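Local coordinates for mating-type switching protein swi5 (Schizosaccharomyces pombe, PDB 3VIQ) that partners sfr1 as a recombination activator, working with the rhp51 strand-exchange protein in DNA repair, and is required for normal mating-type switching, at residues E2-Q5 and L6-R9; V10-L13 and E14-K17; T39-K42 and H43-L46; G62-A65 and E66-C70; C70-V73 and E74-R78. All coordinates share one frame; numbering follows the deposited sequence.

Interaction 1: residues E2-Q5 and L6-R9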
loop_
_atom_site.group_PDB
_atom_site.type_symbol
_atom_site.label_atom_id
_atom_site.label_comp_id
_atom_site.label_asym_id
_atom_site.label_seq_id
_atom_site.Cartn_x
_atom_site.Cartn_y
_atom_site.Cartn_z
ATOM N N GLU B 2 -39.900 -9.031 28.829
ATOM C CA GLU B 2 -39.951 -8.776 30.274
ATOM C C GLU B 2 -38.545 -8.410 30.782
ATOM O O GLU B 2 -37.529 -8.700 30.127
ATOM C CB GLU B 2 -40.438 -10.004 31.053
ATOM C CG GLU B 2 -41.744 -10.641 30.573
ATOM C CD GLU B 2 -42.962 -9.822 30.924
ATOM O OE1 GLU B 2 -43.017 -8.639 30.531
ATOM O OE2 GLU B 2 -43.874 -10.364 31.586
ATOM N N LYS B 3 -38.508 -7.801 31.960
ATOM C CA LYS B 3 -37.266 -7.381 32.605
ATOM C C LYS B 3 -36.380 -8.608 32.836
ATOM O O LYS B 3 -35.192 -8.568 32.551
ATOM C CB LYS B 3 -37.550 -6.663 33.936
ATOM C CG LYS B 3 -36.390 -5.827 34.401
ATOM C CD LYS B 3 -36.636 -5.197 35.766
ATOM C CE LYS B 3 -35.322 -4.820 36.439
ATOM N NZ LYS B 3 -35.542 -3.699 37.397
ATOM N N SER B 4 -36.997 -9.674 33.339
ATOM C CA SER B 4 -36.402 -10.989 33.486
ATOM C C SER B 4 -35.647 -11.477 32.264
ATOM O O SER B 4 -34.510 -11.940 32.363
ATOM C CB SER B 4 -37.508 -12.017 33.764
ATOM O OG SER B 4 -37.813 -12.032 35.132
ATOM N N GLN B 5 -36.324 -11.430 31.127
ATOM C CA GLN B 5 -35.734 -11.855 29.877
ATOM C C GLN B 5 -34.549 -10.967 29.526
ATOM O O GLN B 5 -33.534 -11.456 29.053
ATOM C CB GLN B 5 -36.767 -11.805 28.768
ATOM C CG GLN B 5 -37.961 -12.749 28.999
ATOM C CD GLN B 5 -39.043 -12.612 27.932
ATOM O OE1 GLN B 5 -39.321 -11.516 27.434
ATOM N NE2 GLN B 5 -39.660 -13.727 27.584
ATOM N N LEU B 6 -34.667 -9.669 29.789
ATOM C CA LEU B 6 -33.602 -8.736 29.469
ATOM C C LEU B 6 -32.366 -8.980 30.378
ATOM O O LEU B 6 -31.232 -8.973 29.914
ATOM C CB LEU B 6 -34.118 -7.292 29.560
ATOM C CG LEU B 6 -33.063 -6.240 29.281
ATOM C CD1 LEU B 6 -32.473 -6.466 27.900
ATOM C CD2 LEU B 6 -33.611 -4.833 29.441
ATOM N N GLU B 7 -32.618 -9.240 31.658
ATOM C CA GLU B 7 -31.580 -9.690 32.597
ATOM C C GLU B 7 -30.876 -10.929 32.089
ATOM O O GLU B 7 -29.663 -11.048 32.236
ATOM C CB GLU B 7 -32.184 -9.997 33.996
ATOM C CG GLU B 7 -32.294 -8.770 34.883
ATOM C CD GLU B 7 -33.342 -8.857 36.013
ATOM O OE1 GLU B 7 -33.990 -9.921 36.214
ATOM O OE2 GLU B 7 -33.486 -7.833 36.732
ATOM N N SER B 8 -31.630 -11.879 31.535
ATOM C CA SER B 8 -30.997 -13.067 30.980
ATOM C C SER B 8 -30.107 -12.735 29.803
ATOM O O SER B 8 -28.990 -13.225 29.748
ATOM C CB SER B 8 -32.019 -14.136 30.601
ATOM O OG SER B 8 -32.554 -14.714 31.780
ATOM N N ARG B 9 -30.546 -11.871 28.886
ATOM C CA ARG B 9 -29.657 -11.507 27.765
ATOM C C ARG B 9 -28.397 -10.787 28.249
ATOM O O ARG B 9 -27.300 -11.010 27.738
ATOM C CB ARG B 9 -30.378 -10.651 26.723
ATOM C CG ARG B 9 -31.646 -11.351 26.152
ATOM C CD ARG B 9 -31.245 -12.428 25.177
ATOM N NE ARG B 9 -30.588 -11.837 24.021
ATOM C CZ ARG B 9 -29.891 -12.499 23.109
ATOM N NH1 ARG B 9 -29.737 -13.825 23.187
ATOM N NH2 ARG B 9 -29.346 -11.818 22.106
#
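E2 and L6 make the first backbone bond of the helix, L6 N donating to E2 O at 3.0 Å. E2 stands at the N-cap, its own N-H having no earlier helical carbonyl to serve. The side chain of Q5 takes that N-H instead: OE1 lies 2.9 Å from E2 N, which meets the amide from 37° above its plane. Glutamine suits this third helical position because its chain is long enough to fold back to the cap, and with CG beside the backbone N (chi1 -62°) it heads that way. The bond corresponds to one half of a capping box.

K3 O receives E7 N at 2.8 Å. The extended side chain of K3 crosses that of E7, and the meeting is made by methylene rather than ammonium, K3 CE lying 3.5 Å from E7 OE2. The charged ends stay apart, K3 NZ and E7 OE2 being 4.7 Å apart, too far for a salt bridge, so any attraction is probably modest; NZ bonds instead to G1 O of the Sfr1 chain. K3, L6 and E7 pack on L5 of that chain, and the buried L6 adds an apolar side chain to that face, consistent with a coiled-coil partnership.

At S4 the carbonyl accepts two donors from S8: the backbone N at 3.0 Å and, weakly, the hydroxyl OG at 3.4 Å. A small serine can lean back over the preceding turn.

Q5 O receives R9 N, and the aliphatic CG of R9 rests 3.5 Å from the same Q5 O, while the guanidinium leads away from the turn.

Interaction 2: residues V10-L13 and E14-K17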
loop_
_atom_site.group_PDB
_atom_site.type_symbol
_atom_site.label_atom_id
_atom_site.label_comp_id
_atom_site.label_asym_id
_atom_site.label_seq_id
_atom_site.Cartn_x
_atom_site.Cartn_y
_atom_site.Cartn_z
ATOM N N VAL B 10 -28.553 -9.924 29.242
ATOM C CA VAL B 10 -27.424 -9.146 29.763
ATOM C C VAL B 10 -26.431 -10.107 30.423
ATOM O O VAL B 10 -25.247 -9.976 30.192
ATOM C CB VAL B 10 -27.884 -8.035 30.719
ATOM C CG1 VAL B 10 -26.734 -7.510 31.579
ATOM C CG2 VAL B 10 -28.539 -6.906 29.927
ATOM N N HIS B 11 -26.907 -11.105 31.177
ATOM C CA HIS B 11 -25.992 -12.054 31.820
ATOM C C HIS B 11 -25.276 -12.944 30.776
ATOM O O HIS B 11 -24.087 -13.238 30.928
ATOM C CB HIS B 11 -26.666 -12.937 32.918
ATOM C CG HIS B 11 -27.036 -12.192 34.184
ATOM N ND1 HIS B 11 -26.152 -11.378 34.870
ATOM C CD2 HIS B 11 -28.190 -12.179 34.907
ATOM C CE1 HIS B 11 -26.753 -10.876 35.938
ATOM N NE2 HIS B 11 -27.987 -11.350 35.988
ATOM N N LEU B 12 -25.965 -13.352 29.717
ATOM C CA LEU B 12 -25.276 -14.037 28.614
ATOM C C LEU B 12 -24.169 -13.185 27.955
ATOM O O LEU B 12 -23.095 -13.697 27.634
ATOM C CB LEU B 12 -26.274 -14.495 27.566
ATOM C CG LEU B 12 -27.174 -15.627 28.057
ATOM C CD1 LEU B 12 -28.401 -15.764 27.148
ATOM C CD2 LEU B 12 -26.331 -16.948 28.137
ATOM N N LEU B 13 -24.404 -11.885 27.822
ATOM C CA LEU B 13 -23.409 -11.001 27.216
ATOM C C LEU B 13 -22.210 -10.871 28.168
ATOM O O LEU B 13 -21.068 -10.755 27.724
ATOM C CB LEU B 13 -24.033 -9.630 26.934
ATOM C CG LEU B 13 -24.878 -9.606 25.649
ATOM C CD1 LEU B 13 -25.828 -8.390 25.639
ATOM C CD2 LEU B 13 -23.979 -9.610 24.404
ATOM N N GLU B 14 -22.480 -10.891 29.476
ATOM C CA GLU B 14 -21.424 -10.790 30.448
ATOM C C GLU B 14 -20.544 -12.003 30.282
ATOM O O GLU B 14 -19.344 -11.857 30.228
ATOM C CB GLU B 14 -21.943 -10.692 31.882
ATOM C CG GLU B 14 -22.444 -9.316 32.248
ATOM C CD GLU B 14 -23.302 -9.261 33.512
ATOM O OE1 GLU B 14 -23.647 -10.299 34.118
ATOM O OE2 GLU B 14 -23.654 -8.132 33.905
ATOM N N GLN B 15 -21.133 -13.182 30.176
ATOM C CA GLN B 15 -20.350 -14.420 30.031
ATOM C C GLN B 15 -19.634 -14.501 28.689
ATOM O O GLN B 15 -18.526 -15.017 28.599
ATOM C CB GLN B 15 -21.236 -15.629 30.189
ATOM C CG GLN B 15 -21.849 -15.713 31.558
ATOM C CD GLN B 15 -22.925 -16.751 31.623
ATOM O OE1 GLN B 15 -24.102 -16.427 31.786
ATOM N NE2 GLN B 15 -22.538 -18.018 31.482
ATOM N N GLN B 16 -20.283 -14.003 27.642
ATOM C CA GLN B 16 -19.642 -13.949 26.326
ATOM C C GLN B 16 -18.393 -13.076 26.370
ATOM O O GLN B 16 -17.336 -13.438 25.832
ATOM C CB GLN B 16 -20.620 -13.398 25.282
ATOM C CG GLN B 16 -20.131 -13.614 23.857
ATOM C CD GLN B 16 -20.994 -12.934 22.827
ATOM O OE1 GLN B 16 -21.895 -12.176 23.165
ATOM N NE2 GLN B 16 -20.726 -13.201 21.560
ATOM N N LYS B 17 -18.537 -11.899 26.957
ATOM C CA LYS B 17 -17.399 -10.994 27.146
ATOM C C LYS B 17 -16.255 -11.625 27.945
ATOM O O LYS B 17 -15.086 -11.498 27.566
ATOM C CB LYS B 17 -17.849 -9.713 27.841
ATOM C CG LYS B 17 -16.705 -8.774 28.100
ATOM C CD LYS B 17 -17.132 -7.492 28.783
ATOM C CE LYS B 17 -15.945 -6.534 28.941
ATOM N NZ LYS B 17 -16.278 -5.522 29.952
#
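H11 and E14 supply the side-chain hydrogen bond of this turn: ND1 of H11 donates to OE1 of E14 over 2.8 Å, fairly straight at 161°. The oxygen lies at the ring's edge, close to its plane, but is approached from above the carboxylate plane, and the two flat groups are turned 59° against each other. The side chains lie alongside, pointing the same way. With E14 CG beside its backbone N (chi1 -78°), the extended glutamate runs back one turn and brings its acid level with the ring. OE2 forms a salt bridge with R8 of the Sfr1 chain; the acid would probably favour protonation of the ring, an effect that the R8 charge is likely to offset in part.

Backbone bonds join each residue to the one four further on, the shortest being Q16 N to L12 O at 2.8 Å. They belong to helix 3-29, whose neighbour along this length is the Sfr1 chain, as in a two-chain coiled coil. K17, with its chain fully extended, reaches across to E15 of that chain in a second salt bridge.

The remaining contacts are van der Waals, methyl against oxygen: L13 CD2 comes 3.5 Å from Q16 OE1, and V10 CG1 3.9 Å from E14 OE2. Leucine and valine bring branched apolar bulk toward the partner chain, V10 packing on its R8 and L13 on its R9.

Interaction 3: residues T39-K42 and H43-L46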
loop_
_atom_site.group_PDB
_atom_site.type_symbol
_atom_site.label_atom_id
_atom_site.label_comp_id
_atom_site.label_asym_id
_atom_site.label_seq_id
_atom_site.Cartn_x
_atom_site.Cartn_y
_atom_site.Cartn_z
ATOM N N THR B 39 2.184 -5.790 14.512
ATOM C CA THR B 39 2.722 -6.913 13.731
ATOM C C THR B 39 1.997 -7.053 12.411
ATOM O O THR B 39 2.618 -7.117 11.360
ATOM C CB THR B 39 2.554 -8.225 14.493
ATOM O OG1 THR B 39 3.337 -8.144 15.676
ATOM C CG2 THR B 39 2.990 -9.426 13.657
ATOM N N VAL B 40 0.674 -7.071 12.483
ATOM C CA VAL B 40 -0.160 -7.272 11.303
ATOM C C VAL B 40 -0.071 -6.070 10.370
ATOM O O VAL B 40 0.078 -6.238 9.164
ATOM C CB VAL B 40 -1.621 -7.501 11.673
ATOM C CG1 VAL B 40 -2.465 -7.600 10.419
ATOM C CG2 VAL B 40 -1.732 -8.777 12.584
ATOM N N GLN B 41 -0.153 -4.862 10.923
ATOM C CA GLN B 41 -0.044 -3.652 10.095
ATOM C C GLN B 41 1.339 -3.571 9.427
ATOM O O GLN B 41 1.440 -3.256 8.244
ATOM C CB GLN B 41 -0.313 -2.377 10.922
ATOM C CG GLN B 41 -0.473 -1.100 10.097
ATOM C CD GLN B 41 -1.661 -1.183 9.113
ATOM O OE1 GLN B 41 -2.747 -1.667 9.467
ATOM N NE2 GLN B 41 -1.444 -0.720 7.875
ATOM N N LYS B 42 2.412 -3.858 10.154
ATOM C CA LYS B 42 3.738 -3.731 9.519
ATOM C C LYS B 42 3.830 -4.689 8.323
ATOM O O LYS B 42 4.377 -4.337 7.283
ATOM C CB LYS B 42 4.872 -3.987 10.507
ATOM C CG LYS B 42 6.244 -4.124 9.883
ATOM C CD LYS B 42 7.399 -4.105 10.924
ATOM C CE LYS B 42 8.666 -4.718 10.311
ATOM N NZ LYS B 42 9.938 -4.201 10.896
ATOM N N HIS B 43 3.249 -5.878 8.469
ATOM C CA HIS B 43 3.289 -6.905 7.440
ATOM C C HIS B 43 2.470 -6.448 6.253
ATOM O O HIS B 43 2.954 -6.492 5.131
ATOM C CB HIS B 43 2.813 -8.284 7.964
ATOM C CG HIS B 43 2.876 -9.377 6.933
ATOM N ND1 HIS B 43 1.749 -9.952 6.380
ATOM C CD2 HIS B 43 3.935 -9.991 6.351
ATOM C CE1 HIS B 43 2.115 -10.866 5.499
ATOM N NE2 HIS B 43 3.435 -10.894 5.450
ATOM N N ILE B 44 1.265 -5.966 6.512
ATOM C CA ILE B 44 0.368 -5.484 5.438
ATOM C C ILE B 44 1.029 -4.372 4.601
ATOM O O ILE B 44 0.860 -4.338 3.406
ATOM C CB ILE B 44 -0.966 -4.966 6.012
ATOM C CG1 ILE B 44 -1.860 -6.143 6.396
ATOM C CG2 ILE B 44 -1.741 -4.035 5.012
ATOM C CD1 ILE B 44 -3.189 -5.705 6.968
ATOM N N ASP B 45 1.764 -3.462 5.234
ATOM C CA ASP B 45 2.372 -2.333 4.520
ATOM C C ASP B 45 3.580 -2.821 3.661
ATOM O O ASP B 45 3.764 -2.398 2.523
ATOM C CB ASP B 45 2.844 -1.265 5.514
ATOM C CG ASP B 45 1.704 -0.660 6.350
ATOM O OD1 ASP B 45 0.513 -0.761 5.970
ATOM O OD2 ASP B 45 2.011 -0.065 7.407
ATOM N N LEU B 46 4.410 -3.695 4.226
ATOM C CA LEU B 46 5.458 -4.360 3.445
ATOM C C LEU B 46 4.931 -5.167 2.234
ATOM O O LEU B 46 5.465 -5.019 1.111
ATOM C CB LEU B 46 6.337 -5.207 4.342
ATOM C CG LEU B 46 7.183 -4.356 5.296
ATOM C CD1 LEU B 46 7.895 -5.255 6.323
ATOM C CD2 LEU B 46 8.194 -3.470 4.538
#
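Four successive backbone bonds, from H43, I44, D45 and L46 back to T39, V40, Q41 and K42, make this a regular stretch of alpha helix, the straightest being L46 N to K42 O. It belongs to helix 36-67, one side of which meets the Sfr1 chain: T39 packs on V32 of that chain, L46 on its Q42, and NE2 of the buried H43 is hydrogen-bonded to E37 of the same chain. Imidazole suits that place, being flat enough to pack and polar enough to bond.

Toward solvent, Q41 and D45, one turn apart, join by their side chains. NE2 of Q41 lies 2.7 Å from OD1 of D45, but the N-H points poorly, at 126°, and the bond is weak. The amide and carboxylate planes are 53° apart. A bend at chi2 (61°) curls the glutamine along the helix toward the acid, whose short chain keeps the carboxylate against the Q41 carbonyl oxygen without bonding to it, OD2 of D45 being 3.3 Å from Q41 O. With an alanine in place of D45, the Q41 amide would probably lose its acceptor and be set free to turn.

Apolar branches meet at the same spacing. V40 CG1 touches the outer methyl of I44, CD1, at 4.0 Å. K42 and L46 lie side by side, the lysine lending its aliphatic stem: both its CG and its CE come 4.1 Å from L46 CD1.

Interaction 4: residues G62-A65 and E66-C70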
loop_
_atom_site.group_PDB
_atom_site.type_symbol
_atom_site.label_atom_id
_atom_site.label_comp_id
_atom_site.label_asym_id
_atom_site.label_seq_id
_atom_site.Cartn_x
_atom_site.Cartn_y
_atom_site.Cartn_z
ATOM N N GLY B 62 9.795 -5.043 -18.880
ATOM C CA GLY B 62 9.082 -5.446 -20.089
ATOM C C GLY B 62 9.132 -4.413 -21.213
ATOM O O GLY B 62 9.312 -4.765 -22.379
ATOM N N LYS B 63 8.998 -3.132 -20.902
ATOM C CA LYS B 63 9.101 -2.134 -21.993
ATOM C C LYS B 63 10.536 -2.082 -22.561
ATOM O O LYS B 63 10.721 -2.063 -23.783
ATOM C CB LYS B 63 8.602 -0.746 -21.577
ATOM C CG LYS B 63 7.092 -0.708 -21.318
ATOM C CD LYS B 63 6.272 -0.684 -22.618
ATOM C CE LYS B 63 4.772 -0.879 -22.355
ATOM N NZ LYS B 63 3.943 -0.492 -23.547
ATOM N N VAL B 64 11.550 -2.104 -21.695
ATOM C CA VAL B 64 12.922 -2.169 -22.187
ATOM C C VAL B 64 13.066 -3.406 -23.067
ATOM O O VAL B 64 13.715 -3.347 -24.106
ATOM C CB VAL B 64 13.979 -2.252 -21.070
ATOM C CG1 VAL B 64 15.400 -2.318 -21.686
ATOM C CG2 VAL B 64 13.843 -1.085 -20.089
ATOM N N ALA B 65 12.430 -4.506 -22.679
ATOM C CA ALA B 65 12.559 -5.757 -23.432
ATOM C C ALA B 65 11.872 -5.669 -24.795
ATOM O O ALA B 65 12.264 -6.330 -25.750
ATOM C CB ALA B 65 12.034 -6.963 -22.615
ATOM N N GLU B 66 10.873 -4.826 -24.898
ATOM C CA GLU B 66 10.181 -4.672 -26.156
ATOM C C GLU B 66 11.105 -3.977 -27.167
ATOM O O GLU B 66 11.303 -4.479 -28.277
ATOM C CB GLU B 66 8.855 -3.929 -25.962
ATOM C CG GLU B 66 8.007 -3.905 -27.220
ATOM C CD GLU B 66 7.788 -5.305 -27.794
ATOM O OE1 GLU B 66 6.793 -5.943 -27.373
ATOM O OE2 GLU B 66 8.614 -5.755 -28.644
ATOM N N HIS B 67 11.716 -2.870 -26.738
ATOM C CA HIS B 67 12.691 -2.146 -27.553
ATOM C C HIS B 67 13.879 -3.018 -27.964
ATOM O O HIS B 67 14.409 -2.832 -29.043
ATOM C CB HIS B 67 13.226 -0.899 -26.844
ATOM C CG HIS B 67 12.171 0.098 -26.485
ATOM N ND1 HIS B 67 12.252 0.896 -25.361
ATOM C CD2 HIS B 67 11.003 0.418 -27.094
ATOM C CE1 HIS B 67 11.179 1.662 -25.292
ATOM N NE2 HIS B 67 10.406 1.394 -26.331
ATOM N N GLU B 68 14.299 -3.951 -27.115
ATOM C CA GLU B 68 15.404 -4.881 -27.454
ATOM C C GLU B 68 14.969 -6.190 -28.121
ATOM O O GLU B 68 15.805 -7.032 -28.382
ATOM C CB GLU B 68 16.231 -5.204 -26.215
ATOM C CG GLU B 68 16.710 -3.971 -25.500
ATOM C CD GLU B 68 18.092 -4.116 -24.943
ATOM O OE1 GLU B 68 18.407 -5.177 -24.366
ATOM O OE2 GLU B 68 18.869 -3.158 -25.072
ATOM N N LYS B 69 13.675 -6.366 -28.379
ATOM C CA LYS B 69 13.175 -7.547 -29.075
ATOM C C LYS B 69 13.590 -8.848 -28.401
ATOM O O LYS B 69 14.184 -9.717 -29.019
ATOM C CB LYS B 69 13.630 -7.509 -30.538
ATOM C CG LYS B 69 13.108 -6.281 -31.308
ATOM C CD LYS B 69 11.611 -6.377 -31.570
ATOM C CE LYS B 69 10.931 -4.997 -31.664
ATOM N NZ LYS B 69 11.251 -4.285 -32.937
ATOM N N CYS B 70 13.270 -8.969 -27.113
ATOM C CA CYS B 70 13.588 -10.172 -26.342
ATOM C C CYS B 70 12.590 -10.393 -25.245
ATOM O O CYS B 70 11.753 -9.521 -24.925
ATOM C CB CYS B 70 14.989 -10.092 -25.744
ATOM S SG CYS B 70 15.207 -8.891 -24.390
#
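The carbonyl oxygen of K63 is approached by three groups: H67 N donates to it at 3.2 Å with a nearly straight bond, E66 N, which also donates to G62 O, adds a weak bond at 3.0 Å, and the H67 ring turns one face to it, the oxygen standing 3.6 Å above the plane and offset toward the rim. With its CG beside the backbone N (chi1 -60°), the histidine lies back over the turn it closes.

Here helix 36-67 ends in a Schellman motif. K69 takes a positive phi of 55°, an unusual conformation for a residue with a side chain, and its backbone N bonds to E66 O at 3.0 Å. The next residue reaches further back, C70 N donating to A65 O at 3.1 Å.

Small or apolar residues line the side on which the chain returns. V64 and A65 are buried, both touched by L75, and V64 also packs on L59 of the Sfr1 chain. E68 stays at the surface, its OE1 in a long, weak ion pair with R78. A65 suits the turn because a mere methyl leaves room for the departing chain: CB of A65 comes 3.5 Å from O of C70. The cysteine sulfur takes the crowded position between its backbone N and carbonyl carbon (chi1 70°), which places C70 SG 4.1 Å from A65 CB.

Interaction 5: residues C70-V73 and E74-R78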
loop_
_atom_site.group_PDB
_atom_site.type_symbol
_atom_site.label_atom_id
_atom_site.label_comp_id
_atom_site.label_asym_id
_atom_site.label_seq_id
_atom_site.Cartn_x
_atom_site.Cartn_y
_atom_site.Cartn_z
ATOM N N CYS B 70 13.270 -8.969 -27.113
ATOM C CA CYS B 70 13.588 -10.172 -26.342
ATOM C C CYS B 70 12.590 -10.393 -25.245
ATOM O O CYS B 70 11.753 -9.521 -24.925
ATOM C CB CYS B 70 14.989 -10.092 -25.744
ATOM S SG CYS B 70 15.207 -8.891 -24.390
ATOM N N THR B 71 12.661 -11.589 -24.681
ATOM C CA THR B 71 11.797 -11.945 -23.574
ATOM C C THR B 71 12.349 -11.276 -22.349
ATOM O O THR B 71 13.577 -11.101 -22.224
ATOM C CB THR B 71 11.723 -13.434 -23.373
ATOM O OG1 THR B 71 11.454 -14.052 -24.630
ATOM C CG2 THR B 71 10.615 -13.767 -22.413
ATOM N N SER B 72 11.429 -10.882 -21.464
ATOM C CA SER B 72 11.746 -10.120 -20.263
ATOM C C SER B 72 12.818 -10.830 -19.438
ATOM O O SER B 72 13.743 -10.183 -18.969
ATOM C CB SER B 72 10.483 -9.904 -19.423
ATOM O OG SER B 72 9.971 -11.157 -19.013
ATOM N N VAL B 73 12.726 -12.154 -19.311
ATOM C CA VAL B 73 13.685 -12.884 -18.483
ATOM C C VAL B 73 15.130 -12.643 -18.920
ATOM O O VAL B 73 16.019 -12.674 -18.086
ATOM C CB VAL B 73 13.415 -14.412 -18.413
ATOM C CG1 VAL B 73 12.185 -14.704 -17.576
ATOM C CG2 VAL B 73 13.318 -15.022 -19.824
ATOM N N GLU B 74 15.372 -12.357 -20.200
ATOM C CA GLU B 74 16.738 -12.164 -20.664
ATOM C C GLU B 74 17.353 -10.876 -20.082
ATOM O O GLU B 74 18.585 -10.733 -20.031
ATOM C CB GLU B 74 16.792 -12.189 -22.184
ATOM C CG GLU B 74 16.235 -13.498 -22.785
ATOM C CD GLU B 74 16.139 -13.473 -24.305
ATOM O OE1 GLU B 74 17.087 -12.976 -24.965
ATOM O OE2 GLU B 74 15.116 -13.968 -24.845
ATOM N N LEU B 75 16.524 -9.968 -19.569
ATOM C CA LEU B 75 17.055 -8.715 -19.002
ATOM C C LEU B 75 17.158 -8.704 -17.480
ATOM O O LEU B 75 17.713 -7.742 -16.874
ATOM C CB LEU B 75 16.223 -7.516 -19.466
ATOM C CG LEU B 75 16.136 -7.280 -20.961
ATOM C CD1 LEU B 75 15.152 -8.272 -21.564
ATOM C CD2 LEU B 75 15.684 -5.859 -21.206
ATOM N N PHE B 76 16.668 -9.770 -16.848
ATOM C CA PHE B 76 16.633 -9.830 -15.366
ATOM C C PHE B 76 18.009 -9.644 -14.735
ATOM O O PHE B 76 18.143 -8.939 -13.726
ATOM C CB PHE B 76 15.967 -11.127 -14.908
ATOM C CG PHE B 76 14.437 -11.110 -14.980
ATOM C CD1 PHE B 76 13.728 -10.023 -15.535
ATOM C CD2 PHE B 76 13.702 -12.181 -14.462
ATOM C CE1 PHE B 76 12.305 -10.019 -15.580
ATOM C CE2 PHE B 76 12.306 -12.190 -14.499
ATOM C CZ PHE B 76 11.598 -11.102 -15.061
ATOM N N ASP B 77 19.048 -10.225 -15.331
ATOM C CA ASP B 77 20.387 -10.085 -14.744
ATOM C C ASP B 77 20.902 -8.660 -14.756
ATOM O O ASP B 77 21.476 -8.196 -13.775
ATOM C CB ASP B 77 21.398 -10.984 -15.435
ATOM C CG ASP B 77 21.250 -12.410 -15.026
ATOM O OD1 ASP B 77 20.951 -12.672 -13.836
ATOM O OD2 ASP B 77 21.423 -13.277 -15.896
ATOM N N ARG B 78 20.715 -7.996 -15.883
ATOM C CA ARG B 78 21.085 -6.596 -16.059
ATOM C C ARG B 78 20.437 -5.698 -15.001
ATOM O O ARG B 78 21.038 -4.714 -14.551
ATOM C CB ARG B 78 20.636 -6.147 -17.447
ATOM C CG ARG B 78 20.727 -4.663 -17.717
ATOM C CD ARG B 78 20.725 -4.401 -19.216
ATOM N NE ARG B 78 20.173 -3.087 -19.516
ATOM C CZ ARG B 78 19.576 -2.759 -20.657
ATOM N NH1 ARG B 78 19.444 -3.644 -21.648
ATOM N NH2 ARG B 78 19.101 -1.531 -20.796
HETATM O O HOH W 1 18.792 -12.065 -17.538
#
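L75 N donates to S72 O at 2.9 Å, and the neighbouring bonds repeat the spacing of three: E74 N to T71 O at 3.0 Å and F76 N to V73 O at 3.2 Å. All three donors stand well above the planes of the carbonyls they meet, the last by 67°, so the bonds are steeply tilted. A water braces the next step: it gives a hydrogen bond to V73 O at 2.9 Å, another, weak, to E74 O, and accepts one from D77 N at 2.9 Å, so it fills in where the chain has no direct bond.

The side chain of E74 folds back on the backbone N-H of T71, which gives its OE2 a weak bond at 3.4 Å. Glutamate has the reach for this.

Packing lies beyond. The CA of V73 sits over the centre of the F76 ring, 4.0 Å from its centroid, in a CH-pi contact only 8° off the ring normal. The first torsion of F76 (chi1 -79°) lays the ring back over V73, whose CG1 meets CE2 of F76 at 4.0 Å. Replacing F76 by an alanine would probably strip this cover from V73 and open a gap against L58. The buried L75 sets its branched side chain against helix 36-67, while R78 O bonds to Q54 of the Sfr1 chain. Successive i to i+3 bonds of this kind are characteristic of a 3-10-like turn, here leading into the short, weakly bonded helix 76-79 that folds back on helix 36-67.

Overall arrangement
Interactions 1 and 2 follow one another on helix 3-29, their centres about 12 Å apart, while interactions 3 and 4 share helix 36-67, about 35 Å apart between centres. All except the partly buried interaction 4 are surface contacts, for the chain is elongated and its buried residues face either Sfr1 or the folded-back C-terminal turn. Regular four-residue bonding runs through interactions 2 and 3, with side-chain polar pairs added; interaction 1 adds an N-cap to the same bonding, interaction 4 ends the other long helix in a C-terminal turn, and interaction 5 is bonded at shorter spacing. Interactions 4 and 5 share C70 and touch directly, A65 CB meeting L75 CD1 at 3.5 Å.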